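Long-range contact in 11R-lipoxygenase (Gersemia fruticosa, PDB 3VF1), which is a calcium-regulated non-haem iron dioxygenase that probably adds molecular oxygen to polyunsaturated fatty acids: residues R172-P186 with M429-P441. Sequence-based numbering, arbitrary orientation.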
loop_
_atom_site.group_PDB
_atom_site.type_symbol
_atom_site.label_atom_id
_atom_site.label_comp_id
_atom_site.label_asym_id
_atom_site.label_seq_id
_atom_site.Cartn_x
_atom_site.Cartn_y
_atom_site.Cartn_z
ATOM N N ARG A 172 16.085 2.152 15.523
ATOM C CA ARG A 172 15.150 3.231 15.233
ATOM C C ARG A 172 13.708 2.731 15.160
ATOM O O ARG A 172 12.776 3.485 15.429
ATOM C CB ARG A 172 15.513 3.915 13.912
ATOM C CG ARG A 172 16.805 4.712 13.945
ATOM C CD ARG A 172 17.055 5.417 12.618
ATOM N NE ARG A 172 17.167 4.469 11.512
ATOM C CZ ARG A 172 17.291 4.814 10.234
ATOM N NH1 ARG A 172 17.319 6.093 9.880
ATOM N NH2 ARG A 172 17.387 3.876 9.303
ATOM N N TYR A 173 13.527 1.460 14.806
ATOM C CA TYR A 173 12.195 0.950 14.483
ATOM C C TYR A 173 11.807 -0.352 15.189
ATOM O O TYR A 173 10.855 -1.014 14.777
ATOM C CB TYR A 173 12.086 0.746 12.972
ATOM C CG TYR A 173 12.443 1.978 12.175
ATOM C CD1 TYR A 173 11.618 3.096 12.189
ATOM C CD2 TYR A 173 13.601 2.026 11.408
ATOM C CE1 TYR A 173 11.936 4.227 11.466
ATOM C CE2 TYR A 173 13.928 3.156 10.679
ATOM C CZ TYR A 173 13.091 4.252 10.712
ATOM O OH TYR A 173 13.410 5.380 9.993
ATOM N N VAL A 174 12.524 -0.721 16.246
ATOM C CA VAL A 174 12.226 -1.970 16.950
ATOM C C VAL A 174 11.107 -1.830 17.980
ATOM O O VAL A 174 10.553 -2.831 18.431
ATOM C CB VAL A 174 13.467 -2.562 17.669
ATOM C CG1 VAL A 174 14.489 -3.056 16.657
ATOM C CG2 VAL A 174 14.080 -1.553 18.635
ATOM N N GLN A 175 10.768 -0.598 18.345
ATOM C CA GLN A 175 9.818 -0.367 19.430
ATOM C C GLN A 175 8.447 0.096 18.933
ATOM O O GLN A 175 8.340 1.067 18.185
ATOM C CB GLN A 175 10.392 0.652 20.414
ATOM C CG GLN A 175 10.128 0.318 21.875
ATOM C CD GLN A 175 11.100 1.006 22.817
ATOM O OE1 GLN A 175 12.150 1.495 22.396
ATOM N NE2 GLN A 175 10.757 1.044 24.100
ATOM N N ASP A 176 7.407 -0.615 19.362
ATOM C CA ASP A 176 6.024 -0.258 19.054
ATOM C C ASP A 176 5.767 -0.110 17.556
ATOM O O ASP A 176 5.094 0.824 17.122
ATOM C CB ASP A 176 5.634 1.031 19.783
ATOM C CG ASP A 176 5.541 0.844 21.284
ATOM O OD1 ASP A 176 5.220 -0.280 21.720
ATOM O OD2 ASP A 176 5.787 1.817 22.026
ATOM N N LEU A 177 6.302 -1.041 16.774
ATOM C CA LEU A 177 6.070 -1.061 15.336
ATOM C C LEU A 177 6.059 -2.497 14.825
ATOM O O LEU A 177 6.556 -3.402 15.497
ATOM C CB LEU A 177 7.151 -0.259 14.606
ATOM C CG LEU A 177 7.121 1.261 14.788
ATOM C CD1 LEU A 177 8.336 1.898 14.136
ATOM C CD2 LEU A 177 5.839 1.851 14.214
ATOM N N PRO A 178 5.487 -2.712 13.631
ATOM C CA PRO A 178 5.499 -4.049 13.029
ATOM C C PRO A 178 6.921 -4.499 12.723
ATOM O O PRO A 178 7.814 -3.660 12.600
ATOM C CB PRO A 178 4.721 -3.856 11.721
ATOM C CG PRO A 178 3.967 -2.579 11.883
ATOM C CD PRO A 178 4.800 -1.727 12.780
ATOM N N GLY A 179 7.131 -5.806 12.607
ATOM C CA GLY A 179 8.426 -6.326 12.216
ATOM C C GLY A 179 8.762 -5.874 10.809
ATOM O O GLY A 179 7.884 -5.432 10.067
ATOM N N PHE A 180 10.031 -5.978 10.437
ATOM C CA PHE A 180 10.470 -5.562 9.112
ATOM C C PHE A 180 11.696 -6.356 8.683
ATOM O O PHE A 180 12.337 -7.008 9.504
ATOM C CB PHE A 180 10.772 -4.061 9.097
ATOM C CG PHE A 180 11.759 -3.627 10.145
ATOM C CD1 PHE A 180 11.367 -3.482 11.466
ATOM C CD2 PHE A 180 13.075 -3.352 9.806
ATOM C CE1 PHE A 180 12.271 -3.079 12.433
ATOM C CE2 PHE A 180 13.983 -2.947 10.768
ATOM C CZ PHE A 180 13.581 -2.809 12.083
ATOM N N VAL A 181 12.013 -6.305 7.393
ATOM C CA VAL A 181 13.162 -7.031 6.866
ATOM C C VAL A 181 14.458 -6.367 7.309
ATOM O O VAL A 181 14.506 -5.152 7.509
ATOM C CB VAL A 181 13.141 -7.089 5.325
ATOM C CG1 VAL A 181 13.453 -5.720 4.731
ATOM C CG2 VAL A 181 14.132 -8.126 4.822
ATOM N N ASP A 182 15.506 -7.170 7.465
ATOM C CA ASP A 182 16.819 -6.652 7.821
ATOM C C ASP A 182 17.567 -6.228 6.563
ATOM O O ASP A 182 18.015 -7.068 5.783
ATOM C CB ASP A 182 17.625 -7.713 8.574
ATOM C CG ASP A 182 18.993 -7.212 9.001
ATOM O OD1 ASP A 182 19.407 -6.130 8.535
ATOM O OD2 ASP A 182 19.659 -7.904 9.801
ATOM N N ALA A 183 17.693 -4.920 6.372
ATOM C CA ALA A 183 18.409 -4.374 5.226
ATOM C C ALA A 183 18.796 -2.929 5.505
ATOM O O ALA A 183 17.971 -2.131 5.944
ATOM C CB ALA A 183 17.552 -4.462 3.977
ATOM N N GLU A 184 20.056 -2.595 5.248
ATOM C CA GLU A 184 20.559 -1.254 5.522
ATOM C C GLU A 184 20.116 -0.279 4.437
ATOM O O GLU A 184 19.818 0.883 4.715
ATOM C CB GLU A 184 22.083 -1.266 5.624
ATOM C CG GLU A 184 22.682 0.065 6.046
ATOM C CD GLU A 184 24.170 -0.026 6.330
ATOM O OE1 GLU A 184 24.695 -1.158 6.405
ATOM O OE2 GLU A 184 24.814 1.035 6.479
ATOM N N GLU A 185 20.072 -0.765 3.202
ATOM C CA GLU A 185 19.645 0.045 2.068
ATOM C C GLU A 185 18.938 -0.827 1.036
ATOM O O GLU A 185 19.015 -2.051 1.099
ATOM C CB GLU A 185 20.846 0.736 1.419
ATOM C CG GLU A 185 21.700 1.554 2.381
ATOM C CD GLU A 185 22.798 2.321 1.666
ATOM O OE1 GLU A 185 22.703 2.476 0.429
ATOM O OE2 GLU A 185 23.753 2.764 2.338
ATOM N N PRO A 186 18.244 -0.197 0.076
ATOM C CA PRO A 186 17.582 -0.976 -0.974
ATOM C C PRO A 186 18.553 -1.895 -1.713
ATOM O O PRO A 186 18.162 -2.977 -2.144
ATOM C CB PRO A 186 17.041 0.100 -1.919
ATOM C CG PRO A 186 16.863 1.300 -1.060
ATOM C CD PRO A 186 17.973 1.246 -0.053
ATOM N N MET A 429 9.162 -4.574 0.312
ATOM C CA MET A 429 10.394 -4.554 1.096
ATOM C C MET A 429 11.344 -3.469 0.599
ATOM O O MET A 429 11.961 -2.760 1.395
ATOM C CB MET A 429 11.086 -5.918 1.059
ATOM C CG MET A 429 10.534 -6.913 2.069
ATOM S SD MET A 429 11.364 -8.518 2.030
ATOM C CE MET A 429 10.840 -9.134 0.436
ATOM N N ALA A 430 11.458 -3.340 -0.719
ATOM C CA ALA A 430 12.320 -2.322 -1.310
ATOM C C ALA A 430 11.899 -0.917 -0.886
ATOM O O ALA A 430 12.716 -0.147 -0.378
ATOM C CB ALA A 430 12.312 -2.440 -2.828
ATOM N N ILE A 431 10.626 -0.586 -1.091
ATOM C CA ILE A 431 10.137 0.763 -0.815
ATOM C C ILE A 431 10.194 1.112 0.672
ATOM O O ILE A 431 10.474 2.254 1.033
ATOM C CB ILE A 431 8.692 0.975 -1.329
ATOM C CG1 ILE A 431 8.289 2.446 -1.203
ATOM C CG2 ILE A 431 7.707 0.103 -0.562
ATOM C CD1 ILE A 431 9.208 3.406 -1.932
ATOM N N ASN A 432 9.930 0.133 1.532
ATOM C CA ASN A 432 9.956 0.366 2.974
ATOM C C ASN A 432 11.372 0.573 3.500
ATOM O O ASN A 432 11.584 1.323 4.450
ATOM C CB ASN A 432 9.291 -0.789 3.721
ATOM C CG ASN A 432 7.782 -0.706 3.691
ATOM O OD1 ASN A 432 7.204 0.071 2.931
ATOM N ND2 ASN A 432 7.133 -1.508 4.523
ATOM N N THR A 433 12.338 -0.101 2.886
ATOM C CA THR A 433 13.733 0.074 3.265
ATOM C C THR A 433 14.167 1.491 2.922
ATOM O O THR A 433 14.881 2.134 3.690
ATOM C CB THR A 433 14.652 -0.929 2.546
ATOM O OG1 THR A 433 14.294 -2.267 2.915
ATOM C CG2 THR A 433 16.107 -0.681 2.919
ATOM N N LEU A 434 13.729 1.971 1.762
ATOM C CA LEU A 434 13.988 3.344 1.355
ATOM C C LEU A 434 13.263 4.302 2.293
ATOM O O LEU A 434 13.821 5.314 2.719
ATOM C CB LEU A 434 13.521 3.572 -0.083
ATOM C CG LEU A 434 13.773 4.967 -0.659
ATOM C CD1 LEU A 434 15.261 5.195 -0.878
ATOM C CD2 LEU A 434 13.000 5.161 -1.952
ATOM N N GLY A 435 12.016 3.972 2.615
ATOM C CA GLY A 435 11.213 4.788 3.508
ATOM C C GLY A 435 11.868 4.964 4.865
ATOM O O GLY A 435 11.850 6.053 5.440
ATOM N N ARG A 436 12.455 3.889 5.378
ATOM C CA ARG A 436 13.106 3.931 6.681
ATOM C C ARG A 436 14.318 4.862 6.694
ATOM O O ARG A 436 14.832 5.201 7.759
ATOM C CB ARG A 436 13.521 2.524 7.119
ATOM C CG ARG A 436 12.420 1.757 7.836
ATOM C CD ARG A 436 12.910 0.410 8.344
ATOM N NE ARG A 436 13.012 -0.579 7.274
ATOM C CZ ARG A 436 11.999 -1.326 6.839
ATOM N NH1 ARG A 436 10.790 -1.204 7.373
ATOM N NH2 ARG A 436 12.194 -2.198 5.861
ATOM N N ASN A 437 14.772 5.275 5.515
ATOM C CA ASN A 437 15.917 6.174 5.415
ATOM C C ASN A 437 15.564 7.571 4.903
ATOM O O ASN A 437 16.168 8.554 5.325
ATOM C CB ASN A 437 16.991 5.561 4.512
ATOM C CG ASN A 437 17.555 4.266 5.069
ATOM O OD1 ASN A 437 17.612 4.069 6.282
ATOM N ND2 ASN A 437 17.979 3.375 4.180
ATOM N N ASP A 438 14.588 7.658 4.003
ATOM C CA ASP A 438 14.326 8.907 3.286
ATOM C C ASP A 438 12.923 9.489 3.493
ATOM O O ASP A 438 12.632 10.585 3.016
ATOM C CB ASP A 438 14.573 8.700 1.789
ATOM C CG ASP A 438 16.036 8.457 1.468
ATOM O OD1 ASP A 438 16.797 8.075 2.384
ATOM O OD2 ASP A 438 16.428 8.645 0.297
ATOM N N LEU A 439 12.057 8.768 4.198
ATOM C CA LEU A 439 10.696 9.244 4.431
ATOM C C LEU A 439 10.416 9.463 5.912
ATOM O O LEU A 439 10.048 10.560 6.332
ATOM C CB LEU A 439 9.680 8.245 3.877
ATOM C CG LEU A 439 9.546 8.145 2.358
ATOM C CD1 LEU A 439 8.582 7.023 1.994
ATOM C CD2 LEU A 439 9.078 9.465 1.763
ATOM N N ILE A 440 10.601 8.408 6.696
ATOM C CA ILE A 440 10.175 8.392 8.087
ATOM C C ILE A 440 11.130 9.116 9.041
ATOM O O ILE A 440 10.684 9.859 9.916
ATOM C CB ILE A 440 9.990 6.942 8.573
ATOM C CG1 ILE A 440 8.998 6.210 7.666
ATOM C CG2 ILE A 440 9.513 6.922 10.015
ATOM C CD1 ILE A 440 8.850 4.736 7.974
ATOM N N PRO A 441 12.447 8.908 8.879
ATOM C CA PRO A 441 13.374 9.459 9.872
ATOM C C PRO A 441 13.485 10.978 9.798
ATOM O O PRO A 441 12.928 11.596 8.889
ATOM C CB PRO A 441 14.706 8.814 9.493
ATOM C CG PRO A 441 14.603 8.599 8.030
ATOM C CD PRO A 441 13.158 8.285 7.749
HETATM O O HOH W 1 14.961 -2.486 6.180
#
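Tyr173 OH donates a hydrogen bond of 2.7 Å to Arg436 O, in the last turn of helix 428-438, arriving tilted 25° from the carbonyl plane. The same tyrosine lies over the arginine's aliphatic chain: Arg436 CG sits above one ring face, 3.9 Å from the centroid, in a CH-pi contact, while Arg172 CB covers the opposite face and Ile440 CG2 meets the ring edge. A phenylalanine in place of Tyr173 would probably leave the Arg436 carbonyl without its hydroxyl donor. Beyond the ring, a bend at chi3 (-77°) turns the Arg436 guanidinium beneath Phe180, whose CD2 lies over its centre; Asn432 O covers the other face. The charge itself is met by Glu401 of helix 369-410, whose OE2 forms a salt bridge with Arg436 NH2 and also accepts from Val181 N. Arg436 NH2 donates as well to a water 2.8 Å away, which lies 3.0 Å from both Val181 O and Ala183 O. Asn437 links two separate parts of 172-186. Its OD1 accepts from Arg172 NH2 at 3.0 Å, nearly in line with the C=O bond and with the two flat groups almost coplanar, and its ND2 donates to Glu184 O at 3.1 Å. Thr433 donates its hydroxyl proton to Met429 O, and its CG2, anti to the backbone N, packs against the Glu185-Pro186 peptide. Buried arginine charge and a shared carboxylate thus tie the loop to a helix whose Leu434 side chain lies about 11 Å from the bound iron, joining polar anchoring to apolar packing.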